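PDB 4P52: homoserine kinase from Cytophaga hutchinsonii, which probably catalyses the ATP-dependent phosphorylation of L-homoserine to O-phospho-L-homoserine. Local coordinates for residues V204-A209 / S282-S287; R210-K215 / S258-G263. All coordinates share one frame; numbering follows the deposited sequence.

Interaction 1: V204-A209 / S282-S287; sequences VQTKDA and SGSGPS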
loop_
_atom_site.group_PDB
_atom_site.type_symbol
_atom_site.label_atom_id
_atom_site.label_comp_id
_atom_site.label_asym_id
_atom_site.label_seq_id
_atom_site.Cartn_x
_atom_site.Cartn_y
_atom_site.Cartn_z
ATOM N N VAL A 204 23.992 -3.414 -17.107
ATOM C CA VAL A 204 24.022 -2.445 -16.038
ATOM C C VAL A 204 24.302 -3.265 -14.781
ATOM O O VAL A 204 23.584 -4.260 -14.498
ATOM C CB VAL A 204 22.637 -1.761 -15.935
ATOM C CG1 VAL A 204 22.467 -1.004 -14.621
ATOM C CG2 VAL A 204 22.388 -0.873 -17.146
ATOM N N GLN A 205 25.338 -2.855 -14.041
ATOM C CA GLN A 205 25.664 -3.469 -12.755
ATOM C C GLN A 205 24.545 -3.320 -11.691
ATOM O O GLN A 205 23.870 -2.274 -11.626
ATOM C CB GLN A 205 26.988 -2.904 -12.236
ATOM C CG GLN A 205 28.185 -3.216 -13.117
ATOM C CD GLN A 205 28.299 -4.688 -13.505
ATOM O OE1 GLN A 205 28.211 -5.047 -14.686
ATOM N NE2 GLN A 205 28.492 -5.550 -12.511
ATOM N N THR A 206 24.341 -4.363 -10.876
ATOM C CA THR A 206 23.426 -4.287 -9.712
ATOM C C THR A 206 24.005 -3.303 -8.691
ATOM O O THR A 206 23.265 -2.501 -8.093
ATOM C CB THR A 206 23.168 -5.670 -9.060
ATOM O OG1 THR A 206 22.601 -6.548 -10.038
ATOM C CG2 THR A 206 22.185 -5.561 -7.877
ATOM N N LYS A 207 25.333 -3.369 -8.550
ATOM C CA LYS A 207 26.139 -2.499 -7.704
ATOM C C LYS A 207 25.834 -1.000 -7.915
ATOM O O LYS A 207 25.627 -0.262 -6.945
ATOM C CB LYS A 207 27.629 -2.796 -7.947
ATOM C CG LYS A 207 28.585 -2.118 -6.980
ATOM C CD LYS A 207 30.000 -2.063 -7.547
ATOM C CE LYS A 207 30.965 -1.382 -6.581
ATOM N NZ LYS A 207 30.710 0.082 -6.429
ATOM N N ASP A 208 25.811 -0.561 -9.180
ATOM C CA ASP A 208 25.609 0.859 -9.515
ATOM C C ASP A 208 24.147 1.252 -9.417
ATOM O O ASP A 208 23.838 2.406 -9.117
ATOM C CB ASP A 208 26.145 1.161 -10.910
ATOM C CG ASP A 208 27.612 0.800 -11.052
ATOM O OD1 ASP A 208 28.389 1.065 -10.079
ATOM O OD2 ASP A 208 27.975 0.252 -12.129
ATOM N N ALA A 209 23.259 0.282 -9.656
ATOM C CA ALA A 209 21.818 0.447 -9.436
ATOM C C ALA A 209 21.403 0.568 -7.959
ATOM O O ALA A 209 20.315 1.066 -7.695
ATOM C CB ALA A 209 21.025 -0.661 -10.137
ATOM N N SER A 282 12.356 -3.571 -14.393
ATOM C CA SER A 282 12.164 -4.822 -13.689
ATOM C C SER A 282 13.299 -5.032 -12.714
ATOM O O SER A 282 14.470 -5.025 -13.122
ATOM C CB SER A 282 12.123 -5.961 -14.685
ATOM O OG SER A 282 12.081 -7.189 -13.984
ATOM N N GLY A 283 12.973 -5.228 -11.435
ATOM C CA GLY A 283 14.001 -5.354 -10.388
ATOM C C GLY A 283 15.015 -4.209 -10.452
ATOM O O GLY A 283 14.649 -3.033 -10.395
ATOM N N SER A 284 16.293 -4.519 -10.604
ATOM C CA SER A 284 17.268 -3.452 -10.665
ATOM C C SER A 284 17.727 -3.174 -12.124
ATOM O O SER A 284 18.684 -2.419 -12.363
ATOM C CB SER A 284 18.439 -3.801 -9.753
ATOM O OG SER A 284 18.976 -5.035 -10.177
ATOM N N GLY A 285 17.039 -3.769 -13.097
ATOM C CA GLY A 285 17.333 -3.499 -14.499
ATOM C C GLY A 285 18.520 -4.286 -15.006
ATOM O O GLY A 285 19.122 -5.054 -14.253
ATOM N N PRO A 286 18.872 -4.099 -16.290
ATOM C CA PRO A 286 18.269 -3.181 -17.289
ATOM C C PRO A 286 16.935 -3.636 -17.923
ATOM O O PRO A 286 16.363 -2.878 -18.738
ATOM C CB PRO A 286 19.327 -3.101 -18.372
ATOM C CG PRO A 286 20.010 -4.427 -18.299
ATOM C CD PRO A 286 20.026 -4.828 -16.842
ATOM N N SER A 287 16.430 -4.822 -17.567
ATOM C CA SER A 287 15.110 -5.249 -18.070
ATOM C C SER A 287 13.971 -4.338 -17.662
ATOM O O SER A 287 13.979 -3.742 -16.570
ATOM C CB SER A 287 14.787 -6.683 -17.669
ATOM O OG SER A 287 15.692 -7.548 -18.334
HETATM O O HOH W 1 21.302 -5.335 -12.787
#

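Interaction 2: R210-K215 / S258-G263; sequences RNILPK and SVLIPG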
loop_
_atom_site.group_PDB
_atom_site.type_symbol
_atom_site.label_atom_id
_atom_site.label_comp_id
_atom_site.label_asym_id
_atom_site.label_seq_id
_atom_site.Cartn_x
_atom_site.Cartn_y
_atom_site.Cartn_z
ATOM N N ARG A 210 22.244 0.100 -7.021
ATOM C CA ARG A 210 22.012 0.251 -5.570
ATOM C C ARG A 210 22.536 1.570 -5.065
ATOM O O ARG A 210 21.801 2.330 -4.412
ATOM C CB ARG A 210 22.670 -0.864 -4.751
ATOM C CG ARG A 210 21.862 -2.156 -4.625
ATOM C CD ARG A 210 22.465 -3.104 -3.587
ATOM N NE ARG A 210 23.926 -2.955 -3.468
ATOM C CZ ARG A 210 24.833 -3.686 -4.125
ATOM N NH1 ARG A 210 24.453 -4.645 -4.963
ATOM N NH2 ARG A 210 26.131 -3.455 -3.943
ATOM N N ASN A 211 23.806 1.826 -5.368
ATOM C CA ASN A 211 24.495 3.063 -5.002
ATOM C C ASN A 211 23.835 4.329 -5.473
ATOM O O ASN A 211 23.984 5.386 -4.855
ATOM C CB ASN A 211 25.934 3.058 -5.527
ATOM C CG ASN A 211 26.797 2.028 -4.832
ATOM O OD1 ASN A 211 27.313 1.105 -5.464
ATOM N ND2 ASN A 211 26.933 2.164 -3.513
ATOM N N ILE A 212 23.109 4.244 -6.567
ATOM C CA ILE A 212 22.555 5.455 -7.136
ATOM C C ILE A 212 21.231 5.883 -6.466
ATOM O O ILE A 212 20.822 7.018 -6.604
ATOM C CB ILE A 212 22.429 5.321 -8.649
ATOM C CG1 ILE A 212 22.363 6.691 -9.304
ATOM C CG2 ILE A 212 21.245 4.436 -8.979
ATOM C CD1 ILE A 212 22.344 6.639 -10.816
ATOM N N LEU A 213 20.586 4.975 -5.739
ATOM C CA LEU A 213 19.385 5.333 -4.966
ATOM C C LEU A 213 19.682 6.419 -3.948
ATOM O O LEU A 213 20.772 6.424 -3.392
ATOM C CB LEU A 213 18.813 4.131 -4.231
ATOM C CG LEU A 213 18.534 2.886 -5.060
ATOM C CD1 LEU A 213 18.258 1.726 -4.122
ATOM C CD2 LEU A 213 17.418 3.096 -6.071
ATOM N N PRO A 214 18.724 7.345 -3.712
ATOM C CA PRO A 214 18.893 8.334 -2.627
ATOM C C PRO A 214 18.935 7.646 -1.264
ATOM O O PRO A 214 18.325 6.577 -1.089
ATOM C CB PRO A 214 17.622 9.201 -2.722
ATOM C CG PRO A 214 16.637 8.363 -3.467
ATOM C CD PRO A 214 17.424 7.492 -4.401
ATOM N N LYS A 215 19.665 8.227 -0.318
ATOM C CA LYS A 215 19.688 7.691 1.034
ATOM C C LYS A 215 18.515 8.228 1.819
ATOM O O LYS A 215 17.979 7.536 2.683
ATOM C CB LYS A 215 20.994 8.039 1.734
ATOM C CG LYS A 215 22.182 7.266 1.195
ATOM C CD LYS A 215 23.487 7.932 1.604
ATOM C CE LYS A 215 24.669 7.326 0.862
ATOM N NZ LYS A 215 25.882 8.170 1.058
ATOM N N SER A 258 16.923 5.186 -13.974
ATOM C CA SER A 258 16.685 5.161 -15.401
ATOM C C SER A 258 17.870 5.755 -16.191
ATOM O O SER A 258 18.046 5.398 -17.347
ATOM C CB SER A 258 15.389 5.893 -15.730
ATOM O OG SER A 258 15.622 7.285 -15.636
ATOM N N VAL A 259 18.665 6.640 -15.586
ATOM C CA VAL A 259 19.869 7.126 -16.238
ATOM C C VAL A 259 20.860 6.016 -16.590
ATOM O O VAL A 259 21.661 6.190 -17.526
ATOM C CB VAL A 259 20.630 8.202 -15.422
ATOM C CG1 VAL A 259 19.761 9.435 -15.225
ATOM C CG2 VAL A 259 21.146 7.656 -14.087
ATOM N N LEU A 260 20.822 4.901 -15.836
ATOM C CA LEU A 260 21.691 3.768 -16.084
ATOM C C LEU A 260 21.219 2.909 -17.244
ATOM O O LEU A 260 21.982 2.090 -17.749
ATOM C CB LEU A 260 21.776 2.891 -14.843
ATOM C CG LEU A 260 22.410 3.550 -13.611
ATOM C CD1 LEU A 260 22.326 2.626 -12.401
ATOM C CD2 LEU A 260 23.846 4.019 -13.861
ATOM N N ILE A 261 19.972 3.055 -17.674
ATOM C CA ILE A 261 19.461 2.147 -18.691
ATOM C C ILE A 261 19.349 2.817 -20.045
ATOM O O ILE A 261 18.543 3.731 -20.233
ATOM C CB ILE A 261 18.095 1.550 -18.295
ATOM C CG1 ILE A 261 18.226 0.772 -16.983
ATOM C CG2 ILE A 261 17.520 0.715 -19.440
ATOM C CD1 ILE A 261 16.898 0.433 -16.325
ATOM N N PRO A 262 20.139 2.356 -21.011
ATOM C CA PRO A 262 20.131 3.044 -22.305
ATOM C C PRO A 262 18.757 2.998 -22.954
ATOM O O PRO A 262 18.153 1.934 -23.018
ATOM C CB PRO A 262 21.123 2.242 -23.134
ATOM C CG PRO A 262 21.976 1.530 -22.126
ATOM C CD PRO A 262 21.074 1.223 -20.977
ATOM N N GLY A 263 18.257 4.152 -23.396
ATOM C CA GLY A 263 16.999 4.232 -24.132
ATOM C C GLY A 263 15.751 4.120 -23.284
ATOM O O GLY A 263 14.635 4.036 -23.813
#

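Interaction 1: V204-A209 / S282-S287
V204 and P286 make the well-packed half of this contact. The CG2 methyl of V204 lies 4.0 Å from CB of P286, and V204 CB stands 4.1 Å from P286 CD; the valine and the ring lie alongside each other, running opposite ways. With CG1 of V204 anti to its own backbone nitrogen (chi1 165°), the other methyl is the one left to meet the proline. Within helix 206-211, the CB methyl of buried A209 sits 3.7 Å from the backbone O of S284 and also touches that serine's CB. The SGSGPS sequence of 282-287 matches the glycine-rich third motif of GHMP kinases: a type II' turn runs from S282 to G285, and a cis peptide bond leads into P286. S282 OG hydrogen-bonds to G117 O and S287 OG to S116 O, in the glycine-rich loop that in this family typically binds ATP phosphates. The polar side is looser. T206 OG1 and S284 OG stay 3.9 Å apart without a direct bond, while a water lies within hydrogen-bonding distance of V204 O (3.0 Å), G285 O and T206 OG1 (3.3 Å), more acceptors being in reach than it has protons to give.

Interaction 2: R210-K215 / S258-G263
I212, near the C-terminal end of the short helix 206-211, packs on V259 and L260 in the connection between helices 253-257 and 264-273, a surface contact in the C-terminal half of the GHMP kinase fold. No hydrogen bond joins the two segments; everything rests on three aliphatic side chains. The isoleucine works with both of its branches. Its longer arm is stretched out, CG1 anti to the backbone nitrogen (chi1 -159°) and CD1 anti in turn at the next bond (chi2 176°), which carries CD1 out toward the valine. The shorter branch, CG2, meets the leucine's end methyl to methyl, 4.0 Å from CD1 of L260. CD1 of I212 also comes within 4.2 Å of L260 CG, so the leucine's branch point is touched as well as one of its methyls. On the other segment, 258-260 follow helical backbone angles, I261 N hydrogen-bonds to S258 O, and V259 and L260 both point toward I212. The side chain of R257, on helix 253-257, touches both I212 and L213. L213 also packs on L219 of the second subunit, and K215 makes backbone hydrogen bonds with that subunit, which places this segment at the interface with the second subunit. V259 meets the isoleucine obliquely, through its CG2 alone, 3.6 Å from I212 CD1.

Both interactions draw on helix 206-211, and their centres lie about 8 Å apart; both segments of interaction 2 fall between those of interaction 1 in sequence. L260 joins them, packing through CD1 on the backbone of D208 and A209 and also meeting V204, while I261 of the same segment touches P286. Interaction 1 is the deeper of the two, partly buried, and mixes methyl packing with backbone carbonyls, hydroxyls and a bridging water against a glycine-rich loop. Interaction 2 lies farther out, at the surface, and is purely aliphatic; its 210-215 segment also contacts the second subunit, which touches neither segment of interaction 1.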